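Local coordinates for genome polyprotein (PDB 6KU8) that probably cleaves the viral polyprotein as the 3C cysteine protease of rhinovirus C, here bound to the inhibitor rupintrivir, at residues E56-K61 with W79-E84; L65-D70 with P134-L139. All coordinates share one frame; numbering follows the deposited sequence.

From the N terminus, strand 55-66 supplies a segment to both contacts: 56-61 at its beginning and 65-70 where it runs out into a turn. Contact 1 closes the shorter loop: the chain returns through strand 75-80, and the start of segment 79-84 pairs antiparallel with the end of 56-61, a pairing of neighbours within the first barrel. Contact 2 closes a longer loop of 63 residues, bringing 134-139 of the second sheet against the turn after 66 and so joining the two halves of the protease. The segments alternate along the chain, so the two loops cross instead of nesting. The centres of contacts 1 and 2 lie about 25 Å apart. Thr135 in contact 2 belongs to the inhibitor pocket.

Contact 1 of 2, residues E56-K61 with W79-E84; sequences EVRVLK and WLDQNE
Trp79 stands opposite two residues of the other strand, Leu60 and Lys61, a classic beta bulge in the N-terminal barrel of this chymotrypsin-like protease. Trp79 O accepts from Leu60 N at 2.7 Å and more weakly from Lys61 N, while Trp79 N returns a nearly straight bond to Lys61 O (172°). Within the bulge, Lys61 and Trp79 run side by side: the lysine's aliphatic CB and CG lie near indole CD1, and its extended chain carries the amine away.

On the other face, branched aliphatic residues suit the barrel interior. Val57 meets Leu80 at about a right angle, CG1 against CB at 4.1 Å, and Val59 CG2 touches Leu80 CD2; Ile52 of strand 49-52 also packs on Val57 and Leu80.

At the exposed border, where a charged pair is at home, Asp81 N bonds to Arg58 O at 2.9 Å. Asp81 CG stands anti to the backbone N (chi1 -170°). Arg58 NE and NH2 both reach Asp81 OD2 in a salt bridge, each weakly and well off straight, with guanidinium and carboxylate planes 81° apart. Leu60 CD2 packs on Asp81 CB at 3.7 Å and sits over the centre of the Arg58 guanidinium face.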
ATOM      1  N   GLU A  56       1.628   1.076 -20.408  1.00 30.03           N
ATOM      2  CA  GLU A  56       1.842   2.444 -19.944  1.00 29.67           C
ATOM      3  C   GLU A  56       0.502   3.114 -19.684  1.00 28.00           C
ATOM      4  O   GLU A  56      -0.379   3.125 -20.546  1.00 28.11           O
ATOM      5  CB  GLU A  56       2.655   3.267 -20.947  1.00 33.08           C
ATOM      6  CG  GLU A  56       4.070   2.748 -21.180  1.00 36.62           C
ATOM      7  CD  GLU A  56       4.898   2.702 -19.908  1.00 37.45           C
ATOM      8  OE1 GLU A  56       5.153   3.773 -19.307  1.00 37.60           O
ATOM      9  OE2 GLU A  56       5.274   1.585 -19.499  1.00 36.03           O
ATOM     10  N   VAL A  57       0.348   3.661 -18.482  1.00 29.36           N
ATOM     11  CA  VAL A  57      -0.852   4.375 -18.075  1.00 23.28           C
ATOM     12  C   VAL A  57      -0.448   5.792 -17.685  1.00 28.07           C
ATOM     13  O   VAL A  57       0.464   5.979 -16.869  1.00 25.13           O
ATOM     14  CB  VAL A  57      -1.560   3.664 -16.905  1.00 25.92           C
ATOM     15  CG1 VAL A  57      -2.784   4.462 -16.459  1.00 21.11           C
ATOM     16  CG2 VAL A  57      -1.941   2.221 -17.302  1.00 28.28           C
ATOM     17  N   ARG A  58      -1.128   6.785 -18.260  1.00 24.80           N
ATOM     18  CA  ARG A  58      -0.828   8.174 -17.941  1.00 22.84           C
ATOM     19  C   ARG A  58      -1.369   8.541 -16.566  1.00 23.26           C
ATOM     20  O   ARG A  58      -2.527   8.244 -16.243  1.00 25.93           O
ATOM     21  CB  ARG A  58      -1.416   9.109 -18.998  1.00 30.23           C
ATOM     22  CG  ARG A  58      -1.310  10.577 -18.607  1.00 32.64           C
ATOM     23  CD  ARG A  58      -1.352  11.498 -19.817  1.00 42.78           C
ATOM     24  NE  ARG A  58      -2.698  11.663 -20.348  1.00 38.43           N
ATOM     25  CZ  ARG A  58      -3.318  12.833 -20.432  1.00 43.37           C
ATOM     26  NH1 ARG A  58      -2.697  13.935 -20.030  1.00 44.42           N
ATOM     27  NH2 ARG A  58      -4.544  12.905 -20.931  1.00 38.41           N
ATOM     28  N   VAL A  59      -0.527   9.188 -15.761  1.00 28.78           N
ATOM     29  CA  VAL A  59      -0.913   9.693 -14.443  1.00 24.00           C
ATOM     30  C   VAL A  59      -1.424  11.122 -14.609  1.00 26.36           C
ATOM     31  O   VAL A  59      -0.661  12.023 -14.956  1.00 24.95           O
ATOM     32  CB  VAL A  59       0.255   9.651 -13.450  1.00 24.05           C
ATOM     33  CG1 VAL A  59      -0.135  10.341 -12.129  1.00 23.15           C
ATOM     34  CG2 VAL A  59       0.679   8.210 -13.187  1.00 24.35           C
ATOM     35  N   LEU A  60      -2.712  11.336 -14.329  1.00 22.86           N
ATOM     36  CA  LEU A  60      -3.277  12.677 -14.447  1.00 24.95           C
ATOM     37  C   LEU A  60      -2.790  13.579 -13.320  1.00 31.68           C
ATOM     38  O   LEU A  60      -2.518  14.765 -13.537  1.00 31.50           O
ATOM     39  CB  LEU A  60      -4.801  12.608 -14.449  1.00 23.90           C
ATOM     40  CG  LEU A  60      -5.459  11.849 -15.604  1.00 25.26           C
ATOM     41  CD1 LEU A  60      -6.946  11.673 -15.326  1.00 28.60           C
ATOM     42  CD2 LEU A  60      -5.220  12.550 -16.939  1.00 27.69           C
ATOM     43  N   LYS A  61      -2.666  13.033 -12.114  1.00 26.43           N
ATOM     44  CA  LYS A  61      -2.210  13.781 -10.954  1.00 23.58           C
ATOM     45  C   LYS A  61      -1.604  12.799  -9.963  1.00 28.79           C
ATOM     46  O   LYS A  61      -2.077  11.665  -9.829  1.00 24.84           O
ATOM     47  CB  LYS A  61      -3.355  14.560 -10.295  1.00 23.49           C
ATOM     48  CG  LYS A  61      -2.978  15.273  -8.991  1.00 34.21           C
ATOM     49  CD  LYS A  61      -4.150  16.102  -8.446  1.00 36.46           C
ATOM     50  CE  LYS A  61      -3.708  17.036  -7.317  1.00 48.95           C
ATOM     51  NZ  LYS A  61      -4.711  18.122  -7.057  1.00 53.54           N
ATOM     52  N   TRP A  79      -3.800   9.426  -9.577  1.00 22.62           N
ATOM     53  CA  TRP A  79      -5.066   9.550 -10.294  1.00 22.46           C
ATOM     54  C   TRP A  79      -4.759   9.211 -11.746  1.00 22.72           C
ATOM     55  O   TRP A  79      -3.999   9.923 -12.412  1.00 24.26           O
ATOM     56  CB  TRP A  79      -5.672  10.945 -10.148  1.00 24.60           C
ATOM     57  CG  TRP A  79      -5.941  11.359  -8.722  1.00 24.96           C
ATOM     58  CD1 TRP A  79      -5.040  11.883  -7.838  1.00 24.68           C
ATOM     59  CD2 TRP A  79      -7.200  11.318  -8.033  1.00 25.62           C
ATOM     60  NE1 TRP A  79      -5.653  12.152  -6.639  1.00 25.15           N
ATOM     61  CE2 TRP A  79      -6.980  11.818  -6.734  1.00 24.06           C
ATOM     62  CE3 TRP A  79      -8.485  10.907  -8.389  1.00 25.12           C
ATOM     63  CZ2 TRP A  79      -8.003  11.924  -5.791  1.00 27.06           C
ATOM     64  CZ3 TRP A  79      -9.504  11.004  -7.447  1.00 29.71           C
ATOM     65  CH2 TRP A  79      -9.256  11.511  -6.163  1.00 29.67           C
ATOM     66  N   LEU A  80      -5.333   8.114 -12.220  1.00 18.50           N
ATOM     67  CA  LEU A  80      -4.937   7.464 -13.461  1.00 23.20           C
ATOM     68  C   LEU A  80      -5.886   7.797 -14.602  1.00 22.96           C
ATOM     69  O   LEU A  80      -7.094   7.944 -14.410  1.00 26.38           O
ATOM     70  CB  LEU A  80      -4.894   5.949 -13.262  1.00 20.98           C
ATOM     71  CG  LEU A  80      -3.972   5.533 -12.117  1.00 19.61           C
ATOM     72  CD1 LEU A  80      -4.173   4.056 -11.768  1.00 22.36           C
ATOM     73  CD2 LEU A  80      -2.542   5.781 -12.529  1.00 22.31           C
ATOM     74  N   ASP A  81      -5.323   7.887 -15.806  1.00 26.26           N
ATOM     75  CA  ASP A  81      -6.107   8.182 -17.007  1.00 25.48           C
ATOM     76  C   ASP A  81      -6.626   6.870 -17.590  1.00 23.91           C
ATOM     77  O   ASP A  81      -6.082   6.314 -18.543  1.00 28.71           O
ATOM     78  CB  ASP A  81      -5.271   8.961 -18.013  1.00 25.72           C
ATOM     79  CG  ASP A  81      -6.105   9.495 -19.169  1.00 30.97           C
ATOM     80  OD1 ASP A  81      -7.344   9.590 -19.021  1.00 26.80           O
ATOM     81  OD2 ASP A  81      -5.523   9.815 -20.216  1.00 30.24           O
ATOM     82  N   GLN A  82      -7.704   6.373 -16.990  1.00 23.76           N
ATOM     83  CA  GLN A  82      -8.298   5.090 -17.348  1.00 28.60           C
ATOM     84  C   GLN A  82      -9.810   5.228 -17.279  1.00 27.38           C
ATOM     85  O   GLN A  82     -10.338   6.097 -16.575  1.00 24.59           O
ATOM     86  CB  GLN A  82      -7.847   3.957 -16.401  1.00 29.00           C
ATOM     87  CG  GLN A  82      -8.509   4.051 -15.022  1.00 28.59           C
ATOM     88  CD  GLN A  82      -7.925   3.115 -13.966  1.00 30.95           C
ATOM     89  OE1 GLN A  82      -6.806   2.612 -14.104  1.00 27.97           O
ATOM     90  NE2 GLN A  82      -8.687   2.899 -12.888  1.00 30.73           N
ATOM     91  N   ASN A  83     -10.503   4.357 -18.021  1.00 25.85           N
ATOM     92  CA  ASN A  83     -11.960   4.288 -17.968  1.00 25.88           C
ATOM     93  C   ASN A  83     -12.444   3.484 -16.774  1.00 28.89           C
ATOM     94  O   ASN A  83     -13.504   3.778 -16.220  1.00 26.66           O
ATOM     95  CB  ASN A  83     -12.514   3.662 -19.257  1.00 24.40           C
ATOM     96  CG  ASN A  83     -14.034   3.652 -19.298  1.00 29.71           C
ATOM     97  OD1 ASN A  83     -14.674   4.690 -19.171  1.00 29.29           O
ATOM     98  ND2 ASN A  83     -14.616   2.480 -19.496  1.00 30.59           N
ATOM     99  N   GLU A  84     -11.682   2.472 -16.368  1.00 28.77           N
ATOM    100  CA  GLU A  84     -12.109   1.620 -15.270  1.00 33.17           C
ATOM    101  C   GLU A  84     -12.242   2.408 -13.973  1.00 28.04           C
ATOM    102  O   GLU A  84     -11.464   3.326 -13.695  1.00 26.42           O
ATOM    103  CB  GLU A  84     -11.127   0.465 -15.067  1.00 35.65           C
ATOM    104  CG  GLU A  84     -11.490  -0.372 -13.847  1.00 34.62           C
ATOM    105  CD  GLU A  84     -10.422  -1.366 -13.466  1.00 36.01           C
ATOM    106  OE1 GLU A  84     -10.632  -2.086 -12.459  1.00 36.39           O
ATOM    107  OE2 GLU A  84      -9.376  -1.420 -14.161  1.00 36.41           O
TER
HETATM  108  O   HOH W   1      -3.520   6.118 -19.795  1.00 29.63           O
HETATM  109  O   HOH W   2      -6.279  10.435 -22.477  1.00 39.48           O

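Contact 2 of 2, residues L65-D70 with P134-L139; sequences LTDTND and PTCRLL
Asp67 CB packs in two directions at once, against Cys136 SG and against the guanidinium of Arg137. The sulfur lies 3.6 Å from Asp67 CB, and also touches the carboxylate at Asp67 OD2. Cys136 SG lies between the backbone N and the carbonyl carbon (chi1 67°), a position that a small, polarisable thiol can occupy while filling a buried place beside the turn. Arg137 comes in flat: Asp67 CB stands 3.5 Å above the guanidinium plane, offset toward the rim, with Arg137 NH2 its nearest atom there at 3.6 Å. The long side chain, extended from CG to NE, carries the guanidinium to the turn.

This is where the two beta-barrel domains of the chymotrypsin-like fold meet: the turn after strand 55-66 in the first rests against the corner at Arg137 in the second. A backbone hydrogen bond between Cys136 and Asp72 adds to the join, and neighbouring Thr135 touches the bound inhibitor.

Toward the exposed side the packing thins out, with Thr68 N 4.3 Å from Arg137 NH2. Asp67 and Arg137 form no salt bridge; Asp67 OD2 is 5.2 Å from Arg137 NE, although their opposite charges may still attract. Arg137 NH1 bonds to Tyr181 OH. Asp suits the first position of the type I turn 67-70 because its short carboxylate reaches forward to the backbone of the turn: Asp67 OD1 accepts from Asn69 N at 2.9 Å, an Asx turn, and also from Thr71 N. The Asn69 donor approaches from above the carboxylate plane, 67° out of it.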
ATOM      1  N   LEU A  65       1.720  11.980  -0.097  1.00 23.69           N
ATOM      2  CA  LEU A  65       1.069  12.327   1.153  1.00 23.16           C
ATOM      3  C   LEU A  65       2.075  12.525   2.276  1.00 26.99           C
ATOM      4  O   LEU A  65       3.029  11.753   2.440  1.00 24.20           O
ATOM      5  CB  LEU A  65       0.062  11.250   1.556  1.00 24.38           C
ATOM      6  CG  LEU A  65      -1.134  11.114   0.609  1.00 29.56           C
ATOM      7  CD1 LEU A  65      -2.081  10.003   1.079  1.00 27.75           C
ATOM      8  CD2 LEU A  65      -1.868  12.454   0.462  1.00 32.65           C
ATOM      9  N   THR A  66       1.799  13.533   3.088  1.00 24.55           N
ATOM     10  CA  THR A  66       2.678  14.000   4.138  1.00 32.31           C
ATOM     11  C   THR A  66       1.814  14.238   5.372  1.00 28.24           C
ATOM     12  O   THR A  66       0.598  14.402   5.261  1.00 33.21           O
ATOM     13  CB  THR A  66       3.397  15.269   3.642  1.00 32.94           C
ATOM     14  OG1 THR A  66       4.812  15.091   3.717  1.00 39.79           O
ATOM     15  CG2 THR A  66       2.958  16.501   4.400  1.00 34.13           C
ATOM     16  N   ASP A  67       2.426  14.228   6.556  1.00 31.80           N
ATOM     17  CA  ASP A  67       1.689  14.661   7.738  1.00 31.86           C
ATOM     18  C   ASP A  67       1.759  16.192   7.831  1.00 35.99           C
ATOM     19  O   ASP A  67       2.341  16.852   6.970  1.00 32.22           O
ATOM     20  CB  ASP A  67       2.207  13.948   8.992  1.00 31.15           C
ATOM     21  CG  ASP A  67       3.583  14.431   9.446  1.00 34.66           C
ATOM     22  OD1 ASP A  67       4.226  15.247   8.763  1.00 37.85           O
ATOM     23  OD2 ASP A  67       4.032  13.970  10.514  1.00 37.04           O
ATOM     24  N   THR A  68       1.158  16.777   8.876  1.00 39.78           N
ATOM     25  CA  THR A  68       1.138  18.241   8.967  1.00 46.89           C
ATOM     26  C   THR A  68       2.511  18.841   9.239  1.00 45.84           C
ATOM     27  O   THR A  68       2.626  20.067   9.312  1.00 48.95           O
ATOM     28  CB  THR A  68       0.157  18.728  10.047  1.00 44.09           C
ATOM     29  OG1 THR A  68       0.647  18.384  11.346  1.00 45.83           O
ATOM     30  CG2 THR A  68      -1.230  18.122   9.848  1.00 44.64           C
ATOM     31  N   ASN A  69       3.548  18.023   9.404  1.00 45.66           N
ATOM     32  CA  ASN A  69       4.915  18.514   9.484  1.00 42.35           C
ATOM     33  C   ASN A  69       5.714  18.146   8.243  1.00 40.99           C
ATOM     34  O   ASN A  69       6.945  18.123   8.283  1.00 40.58           O
ATOM     35  CB  ASN A  69       5.597  17.990  10.747  1.00 49.53           C
ATOM     36  CG  ASN A  69       5.081  18.667  12.003  1.00 57.50           C
ATOM     37  OD1 ASN A  69       4.986  19.899  12.068  1.00 63.63           O
ATOM     38  ND2 ASN A  69       4.721  17.867  12.998  1.00 55.36           N
ATOM     39  N   ASP A  70       5.025  17.858   7.138  1.00 40.30           N
ATOM     40  CA  ASP A  70       5.659  17.580   5.852  1.00 37.66           C
ATOM     41  C   ASP A  70       6.584  16.368   5.908  1.00 35.69           C
ATOM     42  O   ASP A  70       7.535  16.270   5.128  1.00 30.54           O
ATOM     43  CB  ASP A  70       6.415  18.807   5.329  1.00 42.61           C
ATOM     44  CG  ASP A  70       5.479  19.921   4.891  1.00 52.44           C
ATOM     45  OD1 ASP A  70       4.263  19.655   4.772  1.00 50.96           O
ATOM     46  OD2 ASP A  70       5.950  21.060   4.667  1.00 59.67           O
ATOM     47  N   PRO A 134      12.911  10.055   7.003  1.00 31.00           N
ATOM     48  CA  PRO A 134      11.877   9.994   8.047  1.00 29.65           C
ATOM     49  C   PRO A 134      10.505   9.681   7.458  1.00 28.78           C
ATOM     50  O   PRO A 134      10.075  10.287   6.473  1.00 27.80           O
ATOM     51  CB  PRO A 134      11.924  11.393   8.674  1.00 33.28           C
ATOM     52  CG  PRO A 134      13.297  11.922   8.346  1.00 30.13           C
ATOM     53  CD  PRO A 134      13.643  11.336   7.005  1.00 28.92           C
ATOM     54  N   THR A 135       9.820   8.720   8.069  1.00 24.88           N
ATOM     55  CA  THR A 135       8.533   8.245   7.577  1.00 26.89           C
ATOM     56  C   THR A 135       7.584   8.136   8.760  1.00 25.58           C
ATOM     57  O   THR A 135       7.909   7.470   9.745  1.00 24.57           O
ATOM     58  CB  THR A 135       8.685   6.887   6.869  1.00 28.41           C
ATOM     59  OG1 THR A 135       9.730   6.966   5.884  1.00 27.64           O
ATOM     60  CG2 THR A 135       7.386   6.485   6.193  1.00 23.00           C
ATOM     61  N   CYS A 136       6.420   8.782   8.675  1.00 21.58           N
ATOM     62  CA  CYS A 136       5.518   8.863   9.817  1.00 20.53           C
ATOM     63  C   CYS A 136       4.356   7.876   9.691  1.00 24.55           C
ATOM     64  O   CYS A 136       4.165   7.221   8.666  1.00 22.40           O
ATOM     65  CB  CYS A 136       4.980  10.293   9.960  1.00 23.17           C
ATOM     66  SG  CYS A 136       3.898  10.773   8.598  1.00 27.09           S
ATOM     67  N   ARG A 137       3.576   7.773  10.769  1.00 20.61           N
ATOM     68  CA  ARG A 137       2.304   7.047  10.758  1.00 22.50           C
ATOM     69  C   ARG A 137       2.463   5.597  10.308  1.00 21.42           C
ATOM     70  O   ARG A 137       1.606   5.050   9.608  1.00 20.99           O
ATOM     71  CB  ARG A 137       1.278   7.765   9.884  1.00 19.11           C
ATOM     72  CG  ARG A 137       0.987   9.211  10.335  1.00 22.63           C
ATOM     73  CD  ARG A 137      -0.040   9.886   9.440  1.00 26.75           C
ATOM     74  NE  ARG A 137      -0.391  11.214   9.934  1.00 29.01           N
ATOM     75  CZ  ARG A 137      -1.025  12.145   9.229  1.00 31.07           C
ATOM     76  NH1 ARG A 137      -1.406  11.900   7.983  1.00 22.91           N
ATOM     77  NH2 ARG A 137      -1.265  13.334   9.776  1.00 32.76           N
ATOM     78  N   LEU A 138       3.556   4.960  10.720  1.00 22.61           N
ATOM     79  CA  LEU A 138       3.794   3.561  10.383  1.00 21.30           C
ATOM     80  C   LEU A 138       3.105   2.640  11.380  1.00 21.67           C
ATOM     81  O   LEU A 138       3.024   2.948  12.572  1.00 20.80           O
ATOM     82  CB  LEU A 138       5.290   3.259  10.365  1.00 16.52           C
ATOM     83  CG  LEU A 138       6.030   3.859   9.173  1.00 23.01           C
ATOM     84  CD1 LEU A 138       7.524   3.657   9.383  1.00 18.96           C
ATOM     85  CD2 LEU A 138       5.541   3.206   7.878  1.00 21.55           C
ATOM     86  N   LEU A 139       2.599   1.514  10.872  1.00 19.37           N
ATOM     87  CA  LEU A 139       2.161   0.383  11.679  1.00 18.22           C
ATOM     88  C   LEU A 139       3.228  -0.710  11.559  1.00 17.56           C
ATOM     89  O   LEU A 139       3.800  -0.899  10.482  1.00 21.79           O
ATOM     90  CB  LEU A 139       0.794  -0.133  11.207  1.00 20.74           C
ATOM     91  CG  LEU A 139      -0.316   0.903  10.977  1.00 18.55           C
ATOM     92  CD1 LEU A 139      -1.610   0.258  10.453  1.00 17.48           C
ATOM     93  CD2 LEU A 139      -0.555   1.686  12.256  1.00 19.80           C
TER